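Long-range contact in subtilase cytotoxin subunit A (Escherichia coli, PDB 2IY9), which cleaves the endoplasmic reticulum chaperone BiP of the host cell as the serine protease subunit of the AB5 subtilase cytotoxin: residues E144-V156 with K190-Y202. Sequence-based numbering, arbitrary orientation.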
ATOM      1  N   GLU A 144      11.800   0.193  -5.735  1.00 23.68           N
ATOM      2  CA  GLU A 144      11.177   1.134  -4.780  1.00 23.45           C
ATOM      3  C   GLU A 144      10.416   2.287  -5.468  1.00 23.26           C
ATOM      4  O   GLU A 144      10.356   3.425  -4.965  1.00 23.50           O
ATOM      5  CB  GLU A 144      12.201   1.631  -3.747  1.00 23.73           C
ATOM      6  CG  GLU A 144      12.897   0.500  -2.988  1.00 24.87           C
ATOM      7  CD  GLU A 144      13.513   0.957  -1.684  1.00 27.14           C
ATOM      8  OE1 GLU A 144      14.752   1.008  -1.603  1.00 28.90           O
ATOM      9  OE2 GLU A 144      12.762   1.255  -0.735  1.00 27.38           O
ATOM     10  N   LYS A 145       9.839   1.977  -6.626  1.00 22.64           N
ATOM     11  CA  LYS A 145       8.931   2.880  -7.328  1.00 22.48           C
ATOM     12  C   LYS A 145       7.581   2.907  -6.605  1.00 21.97           C
ATOM     13  O   LYS A 145       6.925   3.964  -6.476  1.00 21.68           O
ATOM     14  CB  LYS A 145       8.728   2.377  -8.761  1.00 21.87           C
ATOM     15  CG  LYS A 145       8.063   3.370  -9.702  1.00 22.78           C
ATOM     16  CD  LYS A 145       7.855   2.751 -11.075  1.00 23.35           C
ATOM     17  CE  LYS A 145       7.359   3.765 -12.105  1.00 23.52           C
ATOM     18  NZ  LYS A 145       8.386   4.824 -12.417  1.00 24.65           N
ATOM     19  N   ILE A 146       7.159   1.720  -6.175  1.00 21.79           N
ATOM     20  CA  ILE A 146       5.931   1.566  -5.424  1.00 21.58           C
ATOM     21  C   ILE A 146       6.295   1.469  -3.954  1.00 21.50           C
ATOM     22  O   ILE A 146       6.995   0.545  -3.541  1.00 21.52           O
ATOM     23  CB  ILE A 146       5.121   0.316  -5.848  1.00 21.66           C
ATOM     24  CG1 ILE A 146       4.843   0.311  -7.365  1.00 22.34           C
ATOM     25  CG2 ILE A 146       3.833   0.219  -5.015  1.00 22.21           C
ATOM     26  CD1 ILE A 146       4.338   1.669  -7.940  1.00 21.91           C
ATOM     27  N   ILE A 147       5.799   2.437  -3.184  1.00 21.03           N
ATOM     28  CA  ILE A 147       6.104   2.575  -1.769  1.00 21.04           C
ATOM     29  C   ILE A 147       4.865   2.293  -0.916  1.00 21.52           C
ATOM     30  O   ILE A 147       3.896   3.059  -0.932  1.00 21.72           O
ATOM     31  CB  ILE A 147       6.647   4.007  -1.461  1.00 20.93           C
ATOM     32  CG1 ILE A 147       7.873   4.334  -2.337  1.00 20.92           C
ATOM     33  CG2 ILE A 147       6.998   4.157   0.021  1.00 18.89           C
ATOM     34  CD1 ILE A 147       8.182   5.831  -2.389  1.00 20.72           C
ATOM     35  N   ASN A 148       4.914   1.198  -0.161  1.00 21.79           N
ATOM     36  CA  ASN A 148       3.784   0.764   0.657  1.00 21.93           C
ATOM     37  C   ASN A 148       3.856   1.311   2.068  1.00 22.38           C
ATOM     38  O   ASN A 148       4.815   1.046   2.817  1.00 21.84           O
ATOM     39  CB  ASN A 148       3.718  -0.759   0.706  1.00 22.06           C
ATOM     40  CG  ASN A 148       2.481  -1.264   1.427  1.00 22.43           C
ATOM     41  OD1 ASN A 148       2.480  -1.474   2.658  1.00 23.80           O
ATOM     42  ND2 ASN A 148       1.408  -1.426   0.675  1.00 19.30           N
ATOM     43  N   ILE A 149       2.827   2.070   2.429  1.00 22.68           N
ATOM     44  CA  ILE A 149       2.717   2.624   3.768  1.00 23.53           C
ATOM     45  C   ILE A 149       1.370   2.189   4.366  1.00 23.80           C
ATOM     46  O   ILE A 149       0.376   2.917   4.307  1.00 23.10           O
ATOM     47  CB  ILE A 149       2.906   4.164   3.760  1.00 23.61           C
ATOM     48  CG1 ILE A 149       4.174   4.515   2.948  1.00 23.92           C
ATOM     49  CG2 ILE A 149       2.942   4.713   5.208  1.00 23.96           C
ATOM     50  CD1 ILE A 149       4.757   5.905   3.160  1.00 24.17           C
ATOM     51  N   SER A 150       1.366   0.982   4.923  1.00 24.90           N
ATOM     52  CA  SER A 150       0.191   0.402   5.573  1.00 25.85           C
ATOM     53  C   SER A 150       0.051   0.945   7.001  1.00 27.12           C
ATOM     54  O   SER A 150       0.147   0.203   7.985  1.00 28.16           O
ATOM     55  CB  SER A 150       0.302  -1.126   5.601  1.00 25.98           C
ATOM     56  OG  SER A 150       0.014  -1.697   4.343  1.00 24.92           O
ATOM     57  N   GLY A 151      -0.162   2.252   7.100  1.00 27.89           N
ATOM     58  CA  GLY A 151      -0.247   2.942   8.379  1.00 29.09           C
ATOM     59  C   GLY A 151       0.201   4.367   8.161  1.00 29.62           C
ATOM     60  O   GLY A 151      -0.099   4.968   7.124  1.00 29.69           O
ATOM     61  N   GLY A 152       0.949   4.895   9.122  1.00 30.14           N
ATOM     62  CA  GLY A 152       1.466   6.244   9.007  1.00 31.21           C
ATOM     63  C   GLY A 152       1.428   7.005  10.312  1.00 31.90           C
ATOM     64  O   GLY A 152       1.328   6.412  11.389  1.00 31.60           O
ATOM     65  N   GLN A 153       1.479   8.326  10.196  1.00 32.22           N
ATOM     66  CA  GLN A 153       1.672   9.208  11.328  1.00 33.79           C
ATOM     67  C   GLN A 153       0.431  10.069  11.549  1.00 34.12           C
ATOM     68  O   GLN A 153      -0.096  10.652  10.603  1.00 33.99           O
ATOM     69  CB  GLN A 153       2.883  10.100  11.039  1.00 33.60           C
ATOM     70  CG  GLN A 153       3.246  11.085  12.126  1.00 34.11           C
ATOM     71  CD  GLN A 153       4.479  11.907  11.761  1.00 35.18           C
ATOM     72  OE1 GLN A 153       5.337  12.170  12.609  1.00 37.40           O
ATOM     73  NE2 GLN A 153       4.580  12.298  10.495  1.00 33.14           N
ATOM     74  N   LYS A 154      -0.042  10.127  12.791  1.00 35.25           N
ATOM     75  CA  LYS A 154      -1.037  11.126  13.161  1.00 36.57           C
ATOM     76  C   LYS A 154      -0.481  12.089  14.212  1.00 37.17           C
ATOM     77  O   LYS A 154       0.677  11.980  14.598  1.00 37.24           O
ATOM     78  CB  LYS A 154      -2.389  10.511  13.557  1.00 36.84           C
ATOM     79  CG  LYS A 154      -2.392   9.459  14.634  1.00 36.95           C
ATOM     80  CD  LYS A 154      -3.830   9.002  14.926  1.00 37.39           C
ATOM     81  CE  LYS A 154      -4.271   7.829  14.045  1.00 38.96           C
ATOM     82  NZ  LYS A 154      -5.601   7.257  14.444  1.00 39.76           N
ATOM     83  N   GLY A 155      -1.294  13.047  14.637  1.00 38.07           N
ATOM     84  CA  GLY A 155      -0.836  14.085  15.555  1.00 38.92           C
ATOM     85  C   GLY A 155       0.044  15.072  14.818  1.00 39.71           C
ATOM     86  O   GLY A 155       0.964  15.652  15.395  1.00 40.10           O
ATOM     87  N   VAL A 156      -0.245  15.250  13.530  1.00 40.29           N
ATOM     88  CA  VAL A 156       0.518  16.148  12.675  1.00 40.65           C
ATOM     89  C   VAL A 156      -0.100  17.549  12.700  1.00 40.99           C
ATOM     90  O   VAL A 156      -1.225  17.755  12.233  1.00 41.72           O
ATOM     91  CB  VAL A 156       0.611  15.601  11.226  1.00 40.65           C
ATOM     92  CG1 VAL A 156       1.293  16.606  10.308  1.00 40.55           C
ATOM     93  CG2 VAL A 156       1.352  14.265  11.205  1.00 40.47           C
ATOM     94  N   LYS A 190     -14.806  14.552   8.875  1.00 29.88           N
ATOM     95  CA  LYS A 190     -15.203  15.107  10.177  1.00 30.85           C
ATOM     96  C   LYS A 190     -14.125  15.033  11.261  1.00 31.49           C
ATOM     97  O   LYS A 190     -14.263  15.645  12.322  1.00 31.11           O
ATOM     98  CB  LYS A 190     -16.436  14.388  10.695  1.00 31.17           C
ATOM     99  CG  LYS A 190     -17.648  14.446   9.767  1.00 33.10           C
ATOM    100  CD  LYS A 190     -18.795  13.666  10.395  1.00 38.73           C
ATOM    101  CE  LYS A 190     -18.431  12.195  10.594  1.00 40.85           C
ATOM    102  NZ  LYS A 190     -19.162  11.477  11.690  1.00 42.96           N
ATOM    103  N   LEU A 191     -13.074  14.256  11.009  1.00 31.85           N
ATOM    104  CA  LEU A 191     -11.954  14.176  11.924  1.00 32.27           C
ATOM    105  C   LEU A 191     -11.239  15.514  11.968  1.00 32.74           C
ATOM    106  O   LEU A 191     -11.259  16.266  10.989  1.00 33.12           O
ATOM    107  CB  LEU A 191     -10.970  13.102  11.455  1.00 32.21           C
ATOM    108  CG  LEU A 191     -11.341  11.631  11.647  1.00 32.12           C
ATOM    109  CD1 LEU A 191     -10.204  10.770  11.122  1.00 31.75           C
ATOM    110  CD2 LEU A 191     -11.608  11.315  13.115  1.00 32.30           C
ATOM    111  N   SER A 192     -10.605  15.810  13.097  1.00 33.06           N
ATOM    112  CA  SER A 192      -9.728  16.972  13.181  1.00 33.52           C
ATOM    113  C   SER A 192      -8.366  16.622  12.577  1.00 33.42           C
ATOM    114  O   SER A 192      -8.050  15.447  12.381  1.00 33.34           O
ATOM    115  CB  SER A 192      -9.577  17.433  14.633  1.00 33.49           C
ATOM    116  OG  SER A 192      -8.819  16.505  15.383  1.00 34.67           O
ATOM    117  N   ALA A 193      -7.560  17.638  12.287  1.00 33.51           N
ATOM    118  CA  ALA A 193      -6.254  17.423  11.675  1.00 33.51           C
ATOM    119  C   ALA A 193      -5.355  16.495  12.500  1.00 33.92           C
ATOM    120  O   ALA A 193      -4.573  15.728  11.942  1.00 33.65           O
ATOM    121  CB  ALA A 193      -5.559  18.758  11.425  1.00 33.91           C
ATOM    122  N   GLN A 194      -5.484  16.555  13.825  1.00 34.09           N
ATOM    123  CA  GLN A 194      -4.656  15.731  14.721  1.00 34.80           C
ATOM    124  C   GLN A 194      -4.959  14.229  14.677  1.00 33.91           C
ATOM    125  O   GLN A 194      -4.116  13.416  15.066  1.00 33.70           O
ATOM    126  CB  GLN A 194      -4.741  16.239  16.169  1.00 35.38           C
ATOM    127  CG  GLN A 194      -4.138  17.627  16.385  1.00 38.49           C
ATOM    128  CD  GLN A 194      -2.756  17.780  15.767  1.00 43.04           C
ATOM    129  OE1 GLN A 194      -2.611  18.323  14.665  1.00 45.02           O
ATOM    130  NE2 GLN A 194      -1.733  17.298  16.472  1.00 44.27           N
ATOM    131  N   GLN A 195      -6.153  13.870  14.213  1.00 33.28           N
ATOM    132  CA  GLN A 195      -6.585  12.463  14.188  1.00 32.72           C
ATOM    133  C   GLN A 195      -6.389  11.786  12.819  1.00 31.70           C
ATOM    134  O   GLN A 195      -6.458  10.559  12.715  1.00 31.38           O
ATOM    135  CB  GLN A 195      -8.050  12.343  14.626  1.00 33.03           C
ATOM    136  CG  GLN A 195      -8.341  12.830  16.063  1.00 33.68           C
ATOM    137  CD  GLN A 195      -9.833  13.000  16.337  1.00 34.60           C
ATOM    138  OE1 GLN A 195     -10.583  13.543  15.510  1.00 35.22           O
ATOM    139  NE2 GLN A 195     -10.273  12.540  17.513  1.00 37.52           N
ATOM    140  N   ARG A 196      -6.154  12.585  11.783  1.00 30.60           N
ATOM    141  CA  ARG A 196      -5.997  12.065  10.420  1.00 29.58           C
ATOM    142  C   ARG A 196      -4.625  11.456  10.222  1.00 28.90           C
ATOM    143  O   ARG A 196      -3.633  11.980  10.726  1.00 28.65           O
ATOM    144  CB  ARG A 196      -6.239  13.161   9.379  1.00 29.48           C
ATOM    145  CG  ARG A 196      -7.706  13.524   9.197  1.00 29.11           C
ATOM    146  CD  ARG A 196      -7.848  14.671   8.241  1.00 29.18           C
ATOM    147  NE  ARG A 196      -9.235  15.114   8.126  1.00 29.46           N
ATOM    148  CZ  ARG A 196      -9.607  16.387   8.012  1.00 28.80           C
ATOM    149  NH1 ARG A 196      -8.700  17.362   8.017  1.00 27.99           N
ATOM    150  NH2 ARG A 196     -10.888  16.681   7.907  1.00 27.19           N
ATOM    151  N   ILE A 197      -4.577  10.352   9.486  1.00 27.96           N
ATOM    152  CA  ILE A 197      -3.321   9.622   9.285  1.00 27.56           C
ATOM    153  C   ILE A 197      -2.608  10.080   8.016  1.00 27.00           C
ATOM    154  O   ILE A 197      -3.219  10.173   6.946  1.00 26.13           O
ATOM    155  CB  ILE A 197      -3.550   8.090   9.278  1.00 27.94           C
ATOM    156  CG1 ILE A 197      -4.157   7.659  10.614  1.00 29.42           C
ATOM    157  CG2 ILE A 197      -2.250   7.349   9.037  1.00 27.48           C
ATOM    158  CD1 ILE A 197      -5.020   6.443  10.536  1.00 32.33           C
ATOM    159  N   TRP A 198      -1.318  10.378   8.172  1.00 26.29           N
ATOM    160  CA  TRP A 198      -0.433  10.806   7.090  1.00 25.48           C
ATOM    161  C   TRP A 198       0.423   9.614   6.632  1.00 24.86           C
ATOM    162  O   TRP A 198       0.795   8.795   7.459  1.00 25.11           O
ATOM    163  CB  TRP A 198       0.464  11.958   7.579  1.00 25.83           C
ATOM    164  CG  TRP A 198      -0.286  13.266   7.645  1.00 25.49           C
ATOM    165  CD1 TRP A 198      -1.100  13.693   8.658  1.00 25.55           C
ATOM    166  CD2 TRP A 198      -0.304  14.300   6.649  1.00 25.23           C
ATOM    167  NE1 TRP A 198      -1.624  14.934   8.351  1.00 26.41           N
ATOM    168  CE2 TRP A 198      -1.154  15.325   7.124  1.00 25.36           C
ATOM    169  CE3 TRP A 198       0.317  14.462   5.400  1.00 26.13           C
ATOM    170  CZ2 TRP A 198      -1.402  16.493   6.392  1.00 27.44           C
ATOM    171  CZ3 TRP A 198       0.081  15.622   4.679  1.00 25.53           C
ATOM    172  CH2 TRP A 198      -0.788  16.619   5.169  1.00 25.35           C
ATOM    173  N   PRO A 199       0.769   9.534   5.324  1.00 23.97           N
ATOM    174  CA  PRO A 199       0.510  10.527   4.279  1.00 23.54           C
ATOM    175  C   PRO A 199      -0.857  10.475   3.598  1.00 22.88           C
ATOM    176  O   PRO A 199      -1.094  11.271   2.694  1.00 22.48           O
ATOM    177  CB  PRO A 199       1.598  10.230   3.236  1.00 23.46           C
ATOM    178  CG  PRO A 199       1.882   8.768   3.396  1.00 23.76           C
ATOM    179  CD  PRO A 199       1.526   8.377   4.804  1.00 23.88           C
ATOM    180  N   ALA A 200      -1.754   9.578   4.009  1.00 22.71           N
ATOM    181  CA  ALA A 200      -3.097   9.580   3.407  1.00 22.72           C
ATOM    182  C   ALA A 200      -3.788  10.958   3.543  1.00 22.99           C
ATOM    183  O   ALA A 200      -4.536  11.368   2.656  1.00 23.10           O
ATOM    184  CB  ALA A 200      -3.970   8.472   3.995  1.00 22.41           C
ATOM    185  N   ALA A 201      -3.489  11.675   4.628  1.00 22.73           N
ATOM    186  CA  ALA A 201      -4.128  12.973   4.928  1.00 23.14           C
ATOM    187  C   ALA A 201      -3.683  14.116   4.000  1.00 23.33           C
ATOM    188  O   ALA A 201      -4.271  15.201   4.023  1.00 22.99           O
ATOM    189  CB  ALA A 201      -3.882  13.354   6.370  1.00 22.86           C
ATOM    190  N   TYR A 202      -2.643  13.870   3.197  1.00 23.80           N
ATOM    191  CA  TYR A 202      -2.229  14.814   2.174  1.00 23.95           C
ATOM    192  C   TYR A 202      -3.461  15.182   1.355  1.00 24.30           C
ATOM    193  O   TYR A 202      -4.172  14.303   0.841  1.00 23.45           O
ATOM    194  CB  TYR A 202      -1.125  14.216   1.292  1.00 23.73           C
ATOM    195  CG  TYR A 202      -0.577  15.150   0.224  1.00 24.49           C
ATOM    196  CD1 TYR A 202      -0.126  16.437   0.548  1.00 24.77           C
ATOM    197  CD2 TYR A 202      -0.481  14.734  -1.105  1.00 23.26           C
ATOM    198  CE1 TYR A 202       0.386  17.292  -0.437  1.00 25.35           C
ATOM    199  CE2 TYR A 202       0.027  15.576  -2.094  1.00 23.65           C
ATOM    200  CZ  TYR A 202       0.456  16.856  -1.747  1.00 24.30           C
ATOM    201  OH  TYR A 202       0.958  17.687  -2.716  1.00 24.30           O
TER
HETATM  202  O   HOH W   1      -1.384   6.994   5.644  1.00 20.46           O
HETATM  203  O   HOH W   2      -7.425   8.937  15.649  1.00 42.27           O
HETATM  204  O   HOH W   3      -2.318  14.071  12.074  1.00 38.28           O
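Val156 and Trp198 meet at about a right angle: with the indole CG opposite the carbonyl carbon (chi1 -76°) and the ring turned by a chi2 of 82°, one face receives the valine, whose CG1 lies 4.1 Å from the centroid of the five-membered ring of Trp198, a CH-pi contact. Ala201 CB touches the opposite face, near the rim, and Gln153 O sits at the ring edge. Lys154 folds its chain at chi3 (89°), laying CE tightly against Ile197 CG1 at 3.4 Å, while NZ reaches a water. Gln153 N gives a hydrogen bond to Trp198 O (2.9 Å), and Trp198 N returns one to Gln153 O (2.7 Å), which defines a single antiparallel hydrogen-bonded bridge; Gly155 N adds a bond to Gln194 O. One water accepts a hydrogen bond from Val156 N and donates to Ala193 O and Arg196 O. At Gly152, CA lies 3.1 Å from Trp198 O, a CA-H...O contact between the backbones. Further in, Ile149 CG2 packs on Pro199 CD (3.9 Å), the ring following a cis peptide bond, and a second water links Gly151 O to Ala200 N. Ser150 O is hydrogen-bonded to NE2 of His89, and Gly151 lies close to Ser272, both of the inferred charge relay. The chain leaving strand 147-149, bridged to the cis-proline loop, is consistent with a wall of the substrate cleft near the S1 pocket in subtilisin-like S8 peptidases.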